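PDB 2HSI: putative peptidase M23 from Pseudomonas aeruginosa PAO1, which is of unknown function but binds a zinc ion and probably acts as a metalloendopeptidase of the M23 family. Local coordinates for residues 183-188 and 260-265; 224-229 and 244-249; 156-161 and 191-196. All blocks are in the same frame, centred on the assembly; numbering follows the deposited sequence.

Contact 1 holds the zinc site: its antiparallel strands contribute Asp184 and His261, and His180 and His259 complete the coordination. Its centre lies about 9 Å from the centres of contact 2 and contact 3, which are themselves about 8 Å apart. Segment 224-229 of contact 2 neighbours 260-265 in one sheet, as the Asn263 N to Met225 O distance of 2.9 Å attests. Contacts 2 and 3 meet in the three-stranded sheet, where Leu246 N lies 2.7 Å from Ile193 O. Contact 3 reaches back to contact 1 through Val158 CG2, 3.6 Å from Phe185 CG. The side chain of Val158 is about 11 Å from the zinc ion, so contact 3 takes no direct part in coordination.

Contact 1: 183-188 and 260-265; sequences LDFAVP and MHWNVS. With ZN (zinc ion), chain C.
Asp184 and His261 face each other on neighbouring antiparallel strands and grip one zinc ion, half of the metal site of an M23 peptidase domain; His180 and His259 supply the rest. The pair is non-hydrogen-bonded, with both side chains on the same face of the sheet. In Asp184, CB passes 3.8 Å from Met260 O. Chi1 (-82°) sets CG anti to the carbonyl carbon, 2.8 Å from the zinc. Asp184 binds monodentately, through OD1 at 2.0 Å, with OD2 at 3.0 Å outside bonding distance. OD1 and Met260 O, 3.3 Å apart, are two acceptors and not bonded; OD1 nears His261 ND1 because both bind the zinc. The other ring nitrogen, His261 NE2, donates to Asn263 OD1 at 2.8 Å from 46° out of the carbonyl plane, making Asn263 a second-shell partner that restrains the imidazole.

Strand register rests on the reciprocal bonds of Leu183 and Trp262, of which Leu183 N to Trp262 O is nearly straight (169°). The opposite face is apolar. There Phe185 and Met260 lie side by side, pointing the same way. Val187 CG2 touches Met260 CB at 3.7 Å. Trp262 also stacks on Phe226 and bonds through NE1 to Ser224. The two aromatic rings of the contact meet edge to edge, Phe185 CE2 lying 3.7 Å from Trp262 CE3.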
loop_
_atom_site.group_PDB
_atom_site.type_symbol
_atom_site.label_atom_id
_atom_site.label_comp_id
_atom_site.label_asym_id
_atom_site.label_seq_id
_atom_site.Cartn_x
_atom_site.Cartn_y
_atom_site.Cartn_z
ATOM N N LEU A 183 2.730 -5.829 7.944
ATOM C CA LEU A 183 2.139 -6.024 9.266
ATOM C C LEU A 183 1.540 -7.426 9.418
ATOM O O LEU A 183 0.794 -7.887 8.553
ATOM C CB LEU A 183 1.074 -4.948 9.527
ATOM C CG LEU A 183 0.186 -4.997 10.776
ATOM C CD1 LEU A 183 1.001 -4.857 12.065
ATOM C CD2 LEU A 183 -0.900 -3.924 10.687
ATOM N N ASP A 184 1.871 -8.096 10.521
ATOM C CA ASP A 184 1.314 -9.421 10.810
ATOM C C ASP A 184 0.119 -9.358 11.743
ATOM O O ASP A 184 -0.005 -8.431 12.549
ATOM C CB ASP A 184 2.367 -10.344 11.421
ATOM C CG ASP A 184 3.254 -10.983 10.392
ATOM O OD1 ASP A 184 3.108 -10.675 9.186
ATOM O OD2 ASP A 184 4.117 -11.793 10.786
ATOM N N PHE A 185 -0.751 -10.359 11.624
ATOM C CA PHE A 185 -1.865 -10.550 12.539
ATOM C C PHE A 185 -1.834 -11.978 13.070
ATOM O O PHE A 185 -1.594 -12.926 12.311
ATOM C CB PHE A 185 -3.204 -10.288 11.851
ATOM C CG PHE A 185 -3.396 -8.865 11.398
ATOM C CD1 PHE A 185 -4.049 -7.947 12.212
ATOM C CD2 PHE A 185 -2.939 -8.448 10.146
ATOM C CE1 PHE A 185 -4.234 -6.626 11.799
ATOM C CE2 PHE A 185 -3.117 -7.131 9.723
ATOM C CZ PHE A 185 -3.764 -6.217 10.554
ATOM N N ALA A 186 -2.059 -12.114 14.376
ATOM C CA ALA A 186 -2.151 -13.417 15.030
ATOM C C ALA A 186 -3.551 -13.998 14.839
ATOM O O ALA A 186 -4.452 -13.768 15.652
ATOM C CB ALA A 186 -1.801 -13.299 16.509
ATOM N N VAL A 187 -3.727 -14.716 13.733
ATOM C CA VAL A 187 -4.987 -15.393 13.402
ATOM C C VAL A 187 -4.688 -16.797 12.861
ATOM O O VAL A 187 -3.635 -17.008 12.251
ATOM C CB VAL A 187 -5.868 -14.591 12.379
ATOM C CG1 VAL A 187 -6.573 -13.414 13.047
ATOM C CG2 VAL A 187 -5.059 -14.136 11.174
ATOM N N PRO A 188 -5.593 -17.769 13.103
ATOM C CA PRO A 188 -5.350 -19.128 12.602
ATOM C C PRO A 188 -5.560 -19.270 11.091
ATOM O O PRO A 188 -6.124 -18.374 10.459
ATOM C CB PRO A 188 -6.386 -19.965 13.358
ATOM C CG PRO A 188 -7.509 -19.012 13.624
ATOM C CD PRO A 188 -6.857 -17.682 13.868
ATOM N N MET A 260 -0.425 -14.587 8.489
ATOM C CA MET A 260 -1.205 -13.507 7.906
ATOM C C MET A 260 -0.315 -12.264 7.718
ATOM O O MET A 260 0.005 -11.571 8.677
ATOM C CB MET A 260 -2.400 -13.221 8.820
ATOM C CG MET A 260 -3.213 -11.978 8.499
ATOM S SD MET A 260 -3.786 -11.905 6.809
ATOM C CE MET A 260 -4.038 -10.135 6.654
ATOM N N HIS A 261 0.109 -12.020 6.481
ATOM C CA HIS A 261 0.977 -10.882 6.164
ATOM C C HIS A 261 0.280 -9.905 5.220
ATOM O O HIS A 261 -0.225 -10.298 4.165
ATOM C CB HIS A 261 2.315 -11.351 5.566
ATOM C CG HIS A 261 3.287 -10.238 5.298
ATOM N ND1 HIS A 261 4.294 -9.897 6.175
ATOM C CD2 HIS A 261 3.413 -9.397 4.245
ATOM C CE1 HIS A 261 4.990 -8.889 5.679
ATOM N NE2 HIS A 261 4.472 -8.565 4.508
ATOM N N TRP A 262 0.293 -8.631 5.608
ATOM C CA TRP A 262 -0.324 -7.541 4.846
ATOM C C TRP A 262 0.696 -6.441 4.546
ATOM O O TRP A 262 1.280 -5.860 5.472
ATOM C CB TRP A 262 -1.514 -6.983 5.638
ATOM C CG TRP A 262 -2.241 -5.775 5.042
ATOM C CD1 TRP A 262 -2.409 -5.476 3.719
ATOM C CD2 TRP A 262 -2.922 -4.746 5.771
ATOM N NE1 TRP A 262 -3.151 -4.328 3.582
ATOM C CE2 TRP A 262 -3.476 -3.859 4.826
ATOM C CE3 TRP A 262 -3.115 -4.487 7.138
ATOM C CZ2 TRP A 262 -4.206 -2.722 5.197
ATOM C CZ3 TRP A 262 -3.838 -3.355 7.508
ATOM C CH2 TRP A 262 -4.375 -2.486 6.536
ATOM N N ASN A 263 0.923 -6.184 3.256
ATOM C CA ASN A 263 1.720 -5.034 2.802
ATOM C C ASN A 263 0.817 -3.923 2.325
ATOM O O ASN A 263 -0.200 -4.199 1.696
ATOM C CB ASN A 263 2.632 -5.418 1.631
ATOM C CG ASN A 263 3.778 -6.314 2.047
ATOM O OD1 ASN A 263 4.323 -6.172 3.137
ATOM N ND2 ASN A 263 4.152 -7.241 1.176
ATOM N N VAL A 264 1.196 -2.676 2.615
ATOM C CA VAL A 264 0.558 -1.501 2.010
ATOM C C VAL A 264 1.630 -0.705 1.284
ATOM O O VAL A 264 2.682 -0.411 1.849
ATOM C CB VAL A 264 -0.166 -0.597 3.040
ATOM C CG1 VAL A 264 -0.620 0.729 2.389
ATOM C CG2 VAL A 264 -1.368 -1.310 3.634
ATOM N N SER A 265 1.360 -0.376 0.025
ATOM C CA SER A 265 2.285 0.387 -0.785
ATOM C C SER A 265 1.634 1.689 -1.254
ATOM O O SER A 265 0.427 1.745 -1.507
ATOM C CB SER A 265 2.754 -0.456 -1.968
ATOM O OG SER A 265 3.805 0.153 -2.712
HETATM ZN ZN ZN C . 4.728 -10.758 8.053
#

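Contact 2: 224-229 and 244-249; sequences SMFCHL and GVLGKV
Phe226 brings CE2 to within 3.5 Å of Leu246 CD1, with CD2 of the same ring only slightly farther from that methyl. The contact joins two antiparallel sheets of the M23 domain: strand 222-229 belongs to the sheet that carries the zinc ligand His261, and strand 245-248 is the middle strand of a three-stranded sheet packed over it. The CA atoms of Phe226 and Leu246 are 9.0 Å apart, a separation bridged by side chains rather than by backbone pairing. The two side chains cross at about a right angle, and an extended chi2 of 176° places Leu246 CD1 at the ring. Ile193 packs against both Phe226 and Leu229.

At His228 the strand turns a corner, with positive phi (63°), and the backbones draw together: Leu229 CA and Val249 CA are 4.8 Å apart. The His228 side chain leads away from this contact, meeting the ring of the zinc ligand His259 and donating from ND1 to Thr252 O. Leu229 instead lies against the other strand's backbone. Its CD2 packs on the bare backbone of Gly247, 4.2 Å from CA, with no side chain there to intervene, while its CB and CG sit 3.5 and 3.6 Å from Lys248 O, the same oxygen that Leu229 CA approaches at 3.4 Å.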
loop_
_atom_site.group_PDB
_atom_site.type_symbol
_atom_site.label_atom_id
_atom_site.label_comp_id
_atom_site.label_asym_id
_atom_site.label_seq_id
_atom_site.Cartn_x
_atom_site.Cartn_y
_atom_site.Cartn_z
ATOM N N SER A 224 -2.777 -2.812 -1.632
ATOM C CA SER A 224 -2.611 -3.841 -0.597
ATOM C C SER A 224 -2.110 -5.144 -1.212
ATOM O O SER A 224 -2.547 -5.544 -2.294
ATOM C CB SER A 224 -3.914 -4.115 0.155
ATOM O OG SER A 224 -4.246 -3.041 1.020
ATOM N N MET A 225 -1.191 -5.795 -0.514
ATOM C CA MET A 225 -0.729 -7.122 -0.901
ATOM C C MET A 225 -0.936 -8.055 0.285
ATOM O O MET A 225 -0.737 -7.655 1.442
ATOM C CB MET A 225 0.740 -7.078 -1.341
ATOM C CG MET A 225 1.368 -8.439 -1.720
ATOM S SD MET A 225 1.915 -9.403 -0.286
ATOM C CE MET A 225 3.535 -9.939 -0.849
ATOM N N PHE A 226 -1.354 -9.288 -0.006
ATOM C CA PHE A 226 -1.505 -10.338 1.010
ATOM C C PHE A 226 -0.844 -11.599 0.518
ATOM O O PHE A 226 -1.067 -12.004 -0.614
ATOM C CB PHE A 226 -2.980 -10.626 1.293
ATOM C CG PHE A 226 -3.742 -9.428 1.738
ATOM C CD1 PHE A 226 -3.776 -9.080 3.078
ATOM C CD2 PHE A 226 -4.398 -8.626 0.816
ATOM C CE1 PHE A 226 -4.459 -7.965 3.492
ATOM C CE2 PHE A 226 -5.082 -7.494 1.234
ATOM C CZ PHE A 226 -5.116 -7.171 2.569
ATOM N N CYS A 227 -0.047 -12.233 1.372
ATOM C CA CYS A 227 0.662 -13.441 0.972
ATOM C C CYS A 227 0.537 -14.569 2.002
ATOM O O CYS A 227 -0.042 -14.376 3.076
ATOM C CB CYS A 227 2.116 -13.128 0.639
ATOM S SG CYS A 227 3.048 -12.431 2.006
ATOM N N HIS A 228 1.066 -15.739 1.632
ATOM C CA HIS A 228 0.953 -17.004 2.390
ATOM C C HIS A 228 -0.480 -17.520 2.545
ATOM O O HIS A 228 -0.757 -18.259 3.472
ATOM C CB HIS A 228 1.630 -16.929 3.775
ATOM C CG HIS A 228 3.020 -16.373 3.748
ATOM N ND1 HIS A 228 4.071 -17.029 3.150
ATOM C CD2 HIS A 228 3.530 -15.224 4.250
ATOM C CE1 HIS A 228 5.173 -16.310 3.286
ATOM N NE2 HIS A 228 4.871 -15.209 3.950
ATOM N N LEU A 229 -1.382 -17.158 1.639
ATOM C CA LEU A 229 -2.800 -17.560 1.763
ATOM C C LEU A 229 -2.971 -19.067 1.558
ATOM O O LEU A 229 -2.203 -19.676 0.827
ATOM C CB LEU A 229 -3.683 -16.812 0.757
ATOM C CG LEU A 229 -4.166 -15.406 1.146
ATOM C CD1 LEU A 229 -3.021 -14.431 1.245
ATOM C CD2 LEU A 229 -5.186 -14.884 0.152
ATOM N N GLY A 244 -14.872 -7.059 0.924
ATOM C CA GLY A 244 -14.999 -8.244 0.068
ATOM C C GLY A 244 -13.978 -9.287 0.473
ATOM O O GLY A 244 -12.834 -8.941 0.769
ATOM N N VAL A 245 -14.395 -10.555 0.517
ATOM C CA VAL A 245 -13.492 -11.653 0.907
ATOM C C VAL A 245 -12.495 -11.964 -0.212
ATOM O O VAL A 245 -12.878 -12.336 -1.324
ATOM C CB VAL A 245 -14.264 -12.944 1.329
ATOM C CG1 VAL A 245 -13.291 -14.064 1.700
ATOM C CG2 VAL A 245 -15.222 -12.662 2.494
ATOM N N LEU A 246 -11.211 -11.794 0.087
ATOM C CA LEU A 246 -10.145 -12.075 -0.883
ATOM C C LEU A 246 -9.737 -13.544 -0.879
ATOM O O LEU A 246 -9.385 -14.105 -1.919
ATOM C CB LEU A 246 -8.920 -11.195 -0.585
ATOM C CG LEU A 246 -9.199 -9.688 -0.632
ATOM C CD1 LEU A 246 -7.955 -8.909 -0.220
ATOM C CD2 LEU A 246 -9.687 -9.258 -2.020
ATOM N N GLY A 247 -9.790 -14.152 0.301
ATOM C CA GLY A 247 -9.334 -15.516 0.499
ATOM C C GLY A 247 -9.178 -15.822 1.969
ATOM O O GLY A 247 -9.780 -15.153 2.809
ATOM N N LYS A 248 -8.369 -16.833 2.278
ATOM C CA LYS A 248 -8.247 -17.368 3.628
ATOM C C LYS A 248 -6.777 -17.414 4.069
ATOM O O LYS A 248 -5.894 -17.716 3.257
ATOM C CB LYS A 248 -8.865 -18.783 3.690
ATOM C CG LYS A 248 -10.365 -18.901 4.074
ATOM C CD LYS A 248 -11.319 -18.062 3.233
ATOM C CE LYS A 248 -12.731 -18.631 3.184
ATOM N NZ LYS A 248 -12.868 -19.642 2.092
ATOM N N VAL A 249 -6.525 -17.120 5.346
ATOM C CA VAL A 249 -5.176 -17.192 5.952
ATOM C C VAL A 249 -4.554 -18.597 5.818
ATOM O O VAL A 249 -5.253 -19.604 5.914
ATOM C CB VAL A 249 -5.200 -16.729 7.452
ATOM C CG1 VAL A 249 -3.854 -16.951 8.160
ATOM C CG2 VAL A 249 -5.573 -15.261 7.554
#

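Contact 3: 156-161 and 191-196; sequences KPVDGP and TPIKAP
Pro157, in a segment without regular secondary structure, gives the edge strand 192-194 just one backbone hydrogen bond between the two segments. Lys194 N donates to Pro157 O at 2.8 Å, nearly straight at an N-H...O angle of 174°, in the carbonyl plane and on a lone pair. Pro157 also offers its ring, with CB 3.4 Å from Lys194 O and 4.1 Å from Ile193 CG2.

Val158 continues the contact with a single branch. Its CG1, anti to the carbonyl carbon (chi1 -74°), touches Thr191 CG2 at 3.8 Å and Ile193 CG1 at 3.9 Å, and it also approaches Pro192 O. The Val158 and Thr191 side chains cross at about a right angle. Pro192 O receives a hydrogen bond from a water 2.6 Å away, which in turn accepts a weak one from Asp159 N.

Farther out, the Lys194 chain bends at chi3 (-80°) and its NZ forms a salt bridge with Asp159 OD2 at 2.9 Å. Asp159 has two conformers, so this bridge is doubtful as a permanent link. Inward, Pro157 reaches Phe226 and Trp262. The arrangement is that of an irregular segment docked by one backbone bond on the edge of strand 192-194, the outermost of the three-stranded antiparallel sheet in the M23 domain.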
loop_
_atom_site.group_PDB
_atom_site.type_symbol
_atom_site.label_atom_id
_atom_site.label_comp_id
_atom_site.label_asym_id
_atom_site.label_seq_id
_atom_site.Cartn_x
_atom_site.Cartn_y
_atom_site.Cartn_z
ATOM N N LYS A 156 -9.052 -3.179 9.092
ATOM C CA LYS A 156 -8.244 -4.365 9.331
ATOM C C LYS A 156 -8.751 -5.468 8.400
ATOM O O LYS A 156 -9.960 -5.673 8.288
ATOM C CB LYS A 156 -8.355 -4.816 10.787
ATOM C CG LYS A 156 -7.649 -3.914 11.776
ATOM C CD LYS A 156 -8.001 -4.285 13.204
ATOM C CE LYS A 156 -7.446 -5.646 13.569
ATOM N NZ LYS A 156 -7.813 -6.033 14.956
ATOM N N PRO A 157 -7.830 -6.142 7.689
ATOM C CA PRO A 157 -8.214 -7.223 6.784
ATOM C C PRO A 157 -8.648 -8.514 7.481
ATOM O O PRO A 157 -9.315 -9.343 6.862
ATOM C CB PRO A 157 -6.962 -7.450 5.943
ATOM C CG PRO A 157 -5.852 -6.905 6.736
ATOM C CD PRO A 157 -6.380 -5.897 7.690
ATOM N N VAL A 158 -8.278 -8.675 8.753
ATOM C CA VAL A 158 -8.769 -9.789 9.575
ATOM C C VAL A 158 -9.168 -9.300 10.966
ATOM O O VAL A 158 -8.566 -8.354 11.489
ATOM C CB VAL A 158 -7.721 -10.928 9.717
ATOM C CG1 VAL A 158 -7.594 -11.732 8.428
ATOM C CG2 VAL A 158 -6.380 -10.382 10.115
ATOM N N ASP A 159 -10.181 -9.936 11.555
ATOM C CA ASP A 159 -10.612 -9.618 12.913
ATOM C C ASP A 159 -9.756 -10.375 13.931
ATOM O O ASP A 159 -10.145 -11.440 14.421
ATOM C CB ASP A 159 -12.105 -9.933 13.102
ATOM C CG ASP A 159 -13.000 -9.178 12.123
ATOM O OD1 ASP A 159 -12.724 -7.992 11.833
ATOM O OD2 ASP A 159 -13.993 -9.774 11.651
ATOM N N GLY A 160 -8.585 -9.825 14.232
ATOM C CA GLY A 160 -7.648 -10.438 15.161
ATOM C C GLY A 160 -6.565 -9.461 15.570
ATOM O O GLY A 160 -6.402 -8.415 14.933
ATOM N N PRO A 161 -5.811 -9.796 16.635
ATOM C CA PRO A 161 -4.768 -8.919 17.167
ATOM C C PRO A 161 -3.575 -8.814 16.226
ATOM O O PRO A 161 -3.278 -9.766 15.499
ATOM C CB PRO A 161 -4.348 -9.614 18.471
ATOM C CG PRO A 161 -5.425 -10.630 18.751
ATOM C CD PRO A 161 -5.912 -11.045 17.408
ATOM N N THR A 191 -8.890 -18.259 8.494
ATOM C CA THR A 191 -9.491 -16.956 8.785
ATOM C C THR A 191 -9.704 -16.194 7.466
ATOM O O THR A 191 -8.778 -16.102 6.668
ATOM C CB THR A 191 -8.587 -16.140 9.742
ATOM O OG1 THR A 191 -8.386 -16.877 10.957
ATOM C CG2 THR A 191 -9.192 -14.777 10.073
ATOM N N PRO A 192 -10.935 -15.689 7.216
ATOM C CA PRO A 192 -11.201 -14.937 5.979
ATOM C C PRO A 192 -10.480 -13.590 5.964
ATOM O O PRO A 192 -10.435 -12.910 6.990
ATOM C CB PRO A 192 -12.722 -14.721 6.009
ATOM C CG PRO A 192 -13.243 -15.674 7.045
ATOM C CD PRO A 192 -12.144 -15.798 8.050
ATOM N N ILE A 193 -9.905 -13.239 4.811
ATOM C CA ILE A 193 -9.185 -11.977 4.624
ATOM C C ILE A 193 -10.055 -11.050 3.795
ATOM O O ILE A 193 -10.460 -11.403 2.689
ATOM C CB ILE A 193 -7.805 -12.186 3.930
ATOM C CG1 ILE A 193 -6.912 -13.093 4.785
ATOM C CG2 ILE A 193 -7.096 -10.844 3.694
ATOM C CD1 ILE A 193 -5.645 -13.569 4.076
ATOM N N LYS A 194 -10.339 -9.873 4.343
ATOM C CA LYS A 194 -11.230 -8.914 3.696
ATOM C C LYS A 194 -10.483 -7.709 3.120
ATOM O O LYS A 194 -9.490 -7.269 3.690
ATOM C CB LYS A 194 -12.349 -8.494 4.649
ATOM C CG LYS A 194 -13.320 -9.635 4.994
ATOM C CD LYS A 194 -13.981 -9.433 6.348
ATOM C CE LYS A 194 -13.050 -9.840 7.488
ATOM N NZ LYS A 194 -13.648 -9.587 8.826
ATOM N N ALA A 195 -10.949 -7.215 1.970
ATOM C CA ALA A 195 -10.370 -6.019 1.336
ATOM C C ALA A 195 -10.467 -4.818 2.277
ATOM O O ALA A 195 -11.563 -4.468 2.727
ATOM C CB ALA A 195 -11.064 -5.722 0.026
ATOM N N PRO A 196 -9.316 -4.208 2.615
ATOM C CA PRO A 196 -9.267 -3.027 3.502
ATOM C C PRO A 196 -9.945 -1.785 2.911
ATOM O O PRO A 196 -10.398 -0.913 3.668
ATOM C CB PRO A 196 -7.756 -2.774 3.664
ATOM C CG PRO A 196 -7.095 -4.064 3.307
ATOM C CD PRO A 196 -7.962 -4.638 2.213
HETATM O O HOH W 1 -11.420 -12.257 9.338
#